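Local atomic coordinates of DspB (Aggregatibacter actinomycetemcomitans, PDB entry 1YHT), a protein that hydrolyses terminal N-acetylhexosamine residues as a family 20 glycoside hydrolase and disperses biofilms, probably by cleaving their N-acetylglucosamine polymer. Residues Asn192-Ser203 with Ile221-Ile232. Residues are numbered along the deposited sequence; the frame is centred on the assembly and turned at random.
Sequences NHEFITYANKLS and IKNTFEQINPNI
On the outer layer of the TIM barrel, helix 192-208 is met by the connection between strands 212-216 and 233-236, and the carboxamide of Asn200 bridges to the backbone of that connection. Its ND2 gives a hydrogen bond to Gln227 O (2.8 Å), with the acceptor lying close to the amide plane, while OD1 accepts from Asn229 N in a nearly straight bond (2.8 Å, N-H...O 167°). Using both ends of one amide fixes its rotation and ties down the peptides flanking Ile228. One turn further along the helix, Ser203 OG accepts a hydrogen bond from Asn229 ND2 (3.0 Å between ND2 and OG), and it donates to Asn200 O, so the hydroxyl works in both directions. Asn229 reaches it because its CG stands anti to the backbone N (chi1 -179°); the OD1 of the same amide accepts from Asn231 N, forming an Asx turn at the start of the type I turn 229-232. The amide planes of Asn200 and Asn229 stand 64° apart.

Ile196 fills the apolar middle of the contact. Its CD1 meets Ile228 CG1 at 3.8 Å, the two side chains crossing at about a right angle, whereas its other branch, CG2, rests on Gln227 CB (3.6 Å). At the far end of the connection, Ile232 lays CG1 against Ser203 CB (3.6 Å), beside Met215 of the inner strand 212-216. Near the beginning of the helix, Thr224 CG2 approaches the imidazole of His193 obliquely, and a water donates to both His193 O and Gln227 OE1. Asparagine amides, a serine hydroxyl and the isoleucine contacts together join an irregular loop, in place of a regular helix, to a barrel helix, a local departure from the classic beta/alpha alternation of the TIM-barrel fold.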
ATOM      1  N   ASN A 192     -19.512   0.243   7.373  1.00 18.90           N
ATOM      2  CA  ASN A 192     -19.299  -0.073   5.969  1.00 17.49           C
ATOM      3  C   ASN A 192     -20.035   0.840   5.031  1.00 15.24           C
ATOM      4  O   ASN A 192     -19.458   1.232   4.016  1.00 15.61           O
ATOM      5  CB  ASN A 192     -19.619  -1.519   5.600  1.00 17.51           C
ATOM      6  CG  ASN A 192     -19.239  -1.832   4.146  1.00 18.36           C
ATOM      7  OD1 ASN A 192     -18.031  -2.071   3.810  1.00 19.93           O
ATOM      8  ND2 ASN A 192     -20.222  -1.748   3.258  1.00 13.15           N
ATOM      9  N   HIS A 193     -21.296   1.167   5.325  1.00 12.82           N
ATOM     10  CA  HIS A 193     -22.064   1.984   4.382  1.00 13.01           C
ATOM     11  C   HIS A 193     -21.403   3.321   4.177  1.00 12.30           C
ATOM     12  O   HIS A 193     -21.300   3.760   3.073  1.00 12.56           O
ATOM     13  CB  HIS A 193     -23.535   2.154   4.781  1.00 11.82           C
ATOM     14  CG  HIS A 193     -24.257   0.840   4.889  1.00  9.18           C
ATOM     15  ND1 HIS A 193     -24.847   0.221   3.805  1.00  8.87           N
ATOM     16  CD2 HIS A 193     -24.400  -0.013   5.929  1.00  5.54           C
ATOM     17  CE1 HIS A 193     -25.334  -0.948   4.183  1.00  5.21           C
ATOM     18  NE2 HIS A 193     -25.097  -1.099   5.467  1.00 10.69           N
ATOM     19  N   GLU A 194     -20.963   3.967   5.245  1.00 13.14           N
ATOM     20  CA  GLU A 194     -20.300   5.270   5.097  1.00 14.53           C
ATOM     21  C   GLU A 194     -18.943   5.167   4.391  1.00 13.56           C
ATOM     22  O   GLU A 194     -18.468   6.139   3.814  1.00 13.07           O
ATOM     23  CB  GLU A 194     -20.141   5.955   6.456  1.00 15.72           C
ATOM     24  CG  GLU A 194     -21.447   6.423   7.042  1.00 22.37           C
ATOM     25  CD  GLU A 194     -22.034   7.627   6.305  1.00 28.89           C
ATOM     26  OE1 GLU A 194     -21.270   8.374   5.600  1.00 30.97           O
ATOM     27  OE2 GLU A 194     -23.277   7.807   6.454  1.00 35.78           O
ATOM     28  N   PHE A 195     -18.320   3.986   4.431  1.00 13.10           N
ATOM     29  CA  PHE A 195     -17.078   3.779   3.725  1.00 11.87           C
ATOM     30  C   PHE A 195     -17.272   3.909   2.216  1.00 12.75           C
ATOM     31  O   PHE A 195     -16.440   4.492   1.538  1.00 11.92           O
ATOM     32  CB  PHE A 195     -16.425   2.450   4.101  1.00 12.75           C
ATOM     33  CG  PHE A 195     -15.142   2.211   3.363  1.00 12.45           C
ATOM     34  CD1 PHE A 195     -14.040   3.032   3.625  1.00 12.07           C
ATOM     35  CD2 PHE A 195     -15.071   1.254   2.347  1.00 12.15           C
ATOM     36  CE1 PHE A 195     -12.860   2.876   2.922  1.00 14.48           C
ATOM     37  CE2 PHE A 195     -13.871   1.062   1.614  1.00 14.90           C
ATOM     38  CZ  PHE A 195     -12.767   1.875   1.888  1.00 13.43           C
ATOM     39  N   ILE A 196     -18.379   3.382   1.681  1.00 12.94           N
ATOM     40  CA  ILE A 196     -18.686   3.499   0.249  1.00 12.49           C
ATOM     41  C   ILE A 196     -18.685   4.958  -0.145  1.00 11.77           C
ATOM     42  O   ILE A 196     -18.052   5.365  -1.144  1.00 10.89           O
ATOM     43  CB  ILE A 196     -20.069   2.923  -0.087  1.00 13.80           C
ATOM     44  CG1 ILE A 196     -20.157   1.446   0.323  1.00 15.88           C
ATOM     45  CG2 ILE A 196     -20.432   3.149  -1.560  1.00 14.35           C
ATOM     46  CD1 ILE A 196     -19.024   0.635  -0.057  1.00 17.17           C
ATOM     47  N   THR A 197     -19.392   5.747   0.653  1.00 10.39           N
ATOM     48  CA  THR A 197     -19.507   7.167   0.416  1.00 10.66           C
ATOM     49  C   THR A 197     -18.135   7.852   0.443  1.00  9.65           C
ATOM     50  O   THR A 197     -17.826   8.702  -0.393  1.00  9.50           O
ATOM     51  CB  THR A 197     -20.452   7.800   1.473  1.00 11.32           C
ATOM     52  OG1 THR A 197     -21.704   7.105   1.430  1.00 12.02           O
ATOM     53  CG2 THR A 197     -20.654   9.257   1.226  1.00 12.32           C
ATOM     54  N   TYR A 198     -17.347   7.509   1.447  1.00 10.21           N
ATOM     55  CA  TYR A 198     -16.022   8.091   1.667  1.00 10.17           C
ATOM     56  C   TYR A 198     -15.097   7.708   0.491  1.00 10.35           C
ATOM     57  O   TYR A 198     -14.465   8.547  -0.108  1.00  9.97           O
ATOM     58  CB  TYR A 198     -15.481   7.551   3.006  1.00 11.25           C
ATOM     59  CG  TYR A 198     -14.054   7.953   3.378  1.00 11.06           C
ATOM     60  CD1 TYR A 198     -13.759   9.258   3.799  1.00  9.89           C
ATOM     61  CD2 TYR A 198     -13.005   7.025   3.319  1.00 10.46           C
ATOM     62  CE1 TYR A 198     -12.451   9.636   4.132  1.00  9.09           C
ATOM     63  CE2 TYR A 198     -11.684   7.404   3.637  1.00 10.43           C
ATOM     64  CZ  TYR A 198     -11.415   8.711   4.053  1.00 11.51           C
ATOM     65  OH  TYR A 198     -10.124   9.100   4.393  1.00  9.69           O
ATOM     66  N   ALA A 199     -15.036   6.428   0.177  1.00 10.74           N
ATOM     67  CA  ALA A 199     -14.131   5.950  -0.873  1.00 11.14           C
ATOM     68  C   ALA A 199     -14.565   6.528  -2.229  1.00 10.61           C
ATOM     69  O   ALA A 199     -13.724   6.937  -3.025  1.00 11.55           O
ATOM     70  CB  ALA A 199     -14.094   4.433  -0.912  1.00 11.18           C
ATOM     71  N   ASN A 200     -15.867   6.600  -2.473  1.00  9.84           N
ATOM     72  CA  ASN A 200     -16.346   7.197  -3.708  1.00 10.20           C
ATOM     73  C   ASN A 200     -15.911   8.659  -3.788  1.00  9.44           C
ATOM     74  O   ASN A 200     -15.435   9.093  -4.832  1.00  9.46           O
ATOM     75  CB  ASN A 200     -17.869   7.035  -3.868  1.00  9.82           C
ATOM     76  CG  ASN A 200     -18.271   5.676  -4.391  1.00 11.74           C
ATOM     77  OD1 ASN A 200     -17.435   4.925  -4.885  1.00  8.63           O
ATOM     78  ND2 ASN A 200     -19.574   5.352  -4.308  1.00 11.45           N
ATOM     79  N   LYS A 201     -16.020   9.395  -2.691  1.00  8.89           N
ATOM     80  CA  LYS A 201     -15.669  10.833  -2.707  1.00 10.24           C
ATOM     81  C   LYS A 201     -14.195  11.053  -3.047  1.00 10.54           C
ATOM     82  O   LYS A 201     -13.817  11.961  -3.820  1.00  9.11           O
ATOM     83  CB  LYS A 201     -16.038  11.528  -1.398  1.00  9.44           C
ATOM     84  CG  LYS A 201     -17.502  11.935  -1.337  1.00 12.03           C
ATOM     85  CD  LYS A 201     -17.885  12.446   0.029  1.00 12.84           C
ATOM     86  CE  LYS A 201     -19.306  13.022   0.037  1.00 17.04           C
ATOM     87  NZ  LYS A 201     -19.592  13.697   1.338  1.00 18.55           N
ATOM     88  N   LEU A 202     -13.385  10.162  -2.487  1.00 11.06           N
ATOM     89  CA  LEU A 202     -11.935  10.155  -2.726  1.00 10.70           C
ATOM     90  C   LEU A 202     -11.630   9.832  -4.202  1.00 10.08           C
ATOM     91  O   LEU A 202     -10.833  10.529  -4.847  1.00 10.05           O
ATOM     92  CB  LEU A 202     -11.272   9.199  -1.723  1.00 10.80           C
ATOM     93  CG  LEU A 202     -10.720   9.760  -0.406  1.00 12.77           C
ATOM     94  CD1 LEU A 202     -11.467  10.912   0.302  1.00 13.02           C
ATOM     95  CD2 LEU A 202     -10.210   8.714   0.529  1.00 12.57           C
ATOM     96  N   SER A 203     -12.316   8.831  -4.762  1.00  9.39           N
ATOM     97  CA  SER A 203     -12.089   8.430  -6.143  1.00  9.30           C
ATOM     98  C   SER A 203     -12.447   9.527  -7.148  1.00  9.45           C
ATOM     99  O   SER A 203     -11.705   9.718  -8.131  1.00  7.95           O
ATOM    100  CB  SER A 203     -12.842   7.145  -6.497  1.00  9.31           C
ATOM    101  OG  SER A 203     -14.252   7.313  -6.566  1.00 12.65           O
ATOM    102  N   ILE A 221     -17.941  -5.612   0.214  1.00 12.55           N
ATOM    103  CA  ILE A 221     -18.846  -6.635   0.707  1.00 12.45           C
ATOM    104  C   ILE A 221     -20.032  -6.773  -0.226  1.00 12.00           C
ATOM    105  O   ILE A 221     -20.327  -5.883  -0.987  1.00 10.72           O
ATOM    106  CB  ILE A 221     -19.280  -6.372   2.151  1.00 13.24           C
ATOM    107  CG1 ILE A 221     -20.162  -5.104   2.251  1.00 11.92           C
ATOM    108  CG2 ILE A 221     -18.036  -6.281   3.088  1.00 13.36           C
ATOM    109  CD1 ILE A 221     -20.753  -4.937   3.624  1.00 16.18           C
ATOM    110  N   LYS A 222     -20.686  -7.925  -0.185  1.00 12.39           N
ATOM    111  CA  LYS A 222     -21.829  -8.204  -1.082  1.00 13.25           C
ATOM    112  C   LYS A 222     -22.988  -7.222  -0.945  1.00 12.75           C
ATOM    113  O   LYS A 222     -23.612  -6.890  -1.927  1.00 13.22           O
ATOM    114  CB  LYS A 222     -22.357  -9.610  -0.811  1.00 13.92           C
ATOM    115  CG  LYS A 222     -21.450 -10.702  -1.300  1.00 17.05           C
ATOM    116  CD  LYS A 222     -22.075 -12.087  -1.003  1.00 20.04           C
ATOM    117  CE  LYS A 222     -21.023 -13.146  -0.799  1.00 23.02           C
ATOM    118  NZ  LYS A 222     -21.660 -14.425  -0.268  1.00 23.50           N
ATOM    119  N   ASN A 223     -23.251  -6.766   0.284  1.00 12.72           N
ATOM    120  CA  ASN A 223     -24.355  -5.851   0.572  1.00 13.53           C
ATOM    121  C   ASN A 223     -24.272  -4.518  -0.101  1.00 13.64           C
ATOM    122  O   ASN A 223     -25.316  -3.915  -0.360  1.00 14.74           O
ATOM    123  CB  ASN A 223     -24.459  -5.541   2.076  1.00 13.60           C
ATOM    124  CG  ASN A 223     -25.154  -6.614   2.834  1.00 15.17           C
ATOM    125  OD1 ASN A 223     -25.695  -7.559   2.242  1.00 12.15           O
ATOM    126  ND2 ASN A 223     -25.119  -6.510   4.158  1.00 13.23           N
ATOM    127  N   THR A 224     -23.051  -4.055  -0.371  1.00 13.28           N
ATOM    128  CA  THR A 224     -22.811  -2.654  -0.775  1.00 12.86           C
ATOM    129  C   THR A 224     -21.850  -2.445  -1.967  1.00 13.18           C
ATOM    130  O   THR A 224     -21.760  -1.357  -2.481  1.00 12.94           O
ATOM    131  CB  THR A 224     -22.244  -1.851   0.409  1.00 13.61           C
ATOM    132  OG1 THR A 224     -21.001  -2.414   0.847  1.00 12.62           O
ATOM    133  CG2 THR A 224     -23.223  -1.775   1.602  1.00 13.22           C
ATOM    134  N   PHE A 225     -21.100  -3.460  -2.381  1.00 12.73           N
ATOM    135  CA  PHE A 225     -20.020  -3.199  -3.346  1.00 14.02           C
ATOM    136  C   PHE A 225     -20.476  -2.653  -4.680  1.00 13.12           C
ATOM    137  O   PHE A 225     -19.727  -1.985  -5.337  1.00 12.52           O
ATOM    138  CB  PHE A 225     -19.081  -4.395  -3.540  1.00 13.78           C
ATOM    139  CG  PHE A 225     -19.559  -5.400  -4.525  1.00 15.72           C
ATOM    140  CD1 PHE A 225     -18.841  -5.627  -5.703  1.00 15.97           C
ATOM    141  CD2 PHE A 225     -20.709  -6.147  -4.280  1.00 13.72           C
ATOM    142  CE1 PHE A 225     -19.264  -6.599  -6.628  1.00 15.58           C
ATOM    143  CE2 PHE A 225     -21.141  -7.122  -5.195  1.00 16.22           C
ATOM    144  CZ  PHE A 225     -20.416  -7.347  -6.369  1.00 18.30           C
ATOM    145  N   GLU A 226     -21.712  -2.932  -5.073  1.00 13.59           N
ATOM    146  CA  GLU A 226     -22.237  -2.442  -6.308  1.00 13.24           C
ATOM    147  C   GLU A 226     -22.453  -0.932  -6.277  1.00 12.57           C
ATOM    148  O   GLU A 226     -22.673  -0.367  -7.326  1.00 11.63           O
ATOM    149  CB  GLU A 226     -23.532  -3.172  -6.665  1.00 14.69           C
ATOM    150  CG  GLU A 226     -23.370  -4.696  -6.743  1.00 17.05           C
ATOM    151  CD  GLU A 226     -24.682  -5.450  -6.840  1.00 20.71           C
ATOM    152  OE1 GLU A 226     -25.413  -5.589  -5.820  1.00 20.61           O
ATOM    153  OE2 GLU A 226     -24.986  -5.874  -7.965  1.00 25.07           O
ATOM    154  N   GLN A 227     -22.336  -0.283  -5.105  1.00 11.16           N
ATOM    155  CA  GLN A 227     -22.405   1.194  -4.985  1.00 11.72           C
ATOM    156  C   GLN A 227     -21.047   1.895  -5.207  1.00 12.03           C
ATOM    157  O   GLN A 227     -20.964   3.096  -5.313  1.00 12.41           O
ATOM    158  CB  GLN A 227     -22.897   1.570  -3.578  1.00 11.90           C
ATOM    159  CG  GLN A 227     -24.295   1.055  -3.241  1.00 13.04           C
ATOM    160  CD  GLN A 227     -24.606   1.083  -1.755  1.00 12.74           C
ATOM    161  OE1 GLN A 227     -24.331   2.060  -1.087  1.00 11.24           O
ATOM    162  NE2 GLN A 227     -25.152  -0.012  -1.230  1.00  9.01           N
ATOM    163  N   ILE A 228     -19.984   1.113  -5.274  1.00 12.94           N
ATOM    164  CA  ILE A 228     -18.611   1.625  -5.420  1.00 14.19           C
ATOM    165  C   ILE A 228     -18.413   2.040  -6.851  1.00 12.31           C
ATOM    166  O   ILE A 228     -18.915   1.371  -7.751  1.00 10.96           O
ATOM    167  CB  ILE A 228     -17.583   0.470  -5.019  1.00 14.22           C
ATOM    168  CG1 ILE A 228     -17.411   0.458  -3.521  1.00 17.95           C
ATOM    169  CG2 ILE A 228     -16.242   0.607  -5.692  1.00 18.42           C
ATOM    170  CD1 ILE A 228     -16.433   1.542  -3.011  1.00 22.34           C
ATOM    171  N   ASN A 229     -17.716   3.154  -7.042  1.00 10.71           N
ATOM    172  CA  ASN A 229     -17.257   3.613  -8.352  1.00 10.95           C
ATOM    173  C   ASN A 229     -16.628   2.436  -9.071  1.00 10.32           C
ATOM    174  O   ASN A 229     -15.632   1.908  -8.608  1.00  9.09           O
ATOM    175  CB  ASN A 229     -16.192   4.740  -8.164  1.00 10.86           C
ATOM    176  CG  ASN A 229     -15.651   5.332  -9.486  1.00 11.56           C
ATOM    177  OD1 ASN A 229     -15.880   4.802 -10.550  1.00 12.02           O
ATOM    178  ND2 ASN A 229     -14.908   6.450  -9.388  1.00 10.68           N
ATOM    179  N   PRO A 230     -17.201   2.024 -10.204  1.00 10.77           N
ATOM    180  CA  PRO A 230     -16.641   0.826 -10.806  1.00 10.84           C
ATOM    181  C   PRO A 230     -15.287   1.033 -11.434  1.00 10.40           C
ATOM    182  O   PRO A 230     -14.713   0.066 -11.880  1.00 10.26           O
ATOM    183  CB  PRO A 230     -17.663   0.441 -11.870  1.00 11.72           C
ATOM    184  CG  PRO A 230     -18.355   1.738 -12.258  1.00 11.63           C
ATOM    185  CD  PRO A 230     -18.306   2.598 -10.998  1.00 12.18           C
ATOM    186  N   ASN A 231     -14.811   2.284 -11.517  1.00  8.73           N
ATOM    187  CA  ASN A 231     -13.465   2.544 -12.002  1.00  9.61           C
ATOM    188  C   ASN A 231     -12.362   2.376 -10.924  1.00  9.91           C
ATOM    189  O   ASN A 231     -11.158   2.402 -11.243  1.00  8.61           O
ATOM    190  CB  ASN A 231     -13.351   3.948 -12.610  1.00  8.09           C
ATOM    191  CG  ASN A 231     -14.099   4.086 -13.945  1.00 10.52           C
ATOM    192  OD1 ASN A 231     -14.575   5.187 -14.284  1.00 16.70           O
ATOM    193  ND2 ASN A 231     -14.195   3.005 -14.699  1.00 12.13           N
ATOM    194  N   ILE A 232     -12.757   2.220  -9.670  1.00  9.92           N
ATOM    195  CA  ILE A 232     -11.736   2.068  -8.622  1.00 10.39           C
ATOM    196  C   ILE A 232     -11.098   0.715  -8.869  1.00 10.43           C
ATOM    197  O   ILE A 232     -11.802  -0.280  -9.202  1.00 10.23           O
ATOM    198  CB  ILE A 232     -12.309   2.120  -7.213  1.00 10.85           C
ATOM    199  CG1 ILE A 232     -12.816   3.530  -6.901  1.00 12.08           C
ATOM    200  CG2 ILE A 232     -11.201   1.683  -6.165  1.00 11.98           C
ATOM    201  CD1 ILE A 232     -13.689   3.603  -5.582  1.00 11.52           C
TER
HETATM  202  O   HOH W   1     -23.625   3.086   1.546  1.00 14.08           O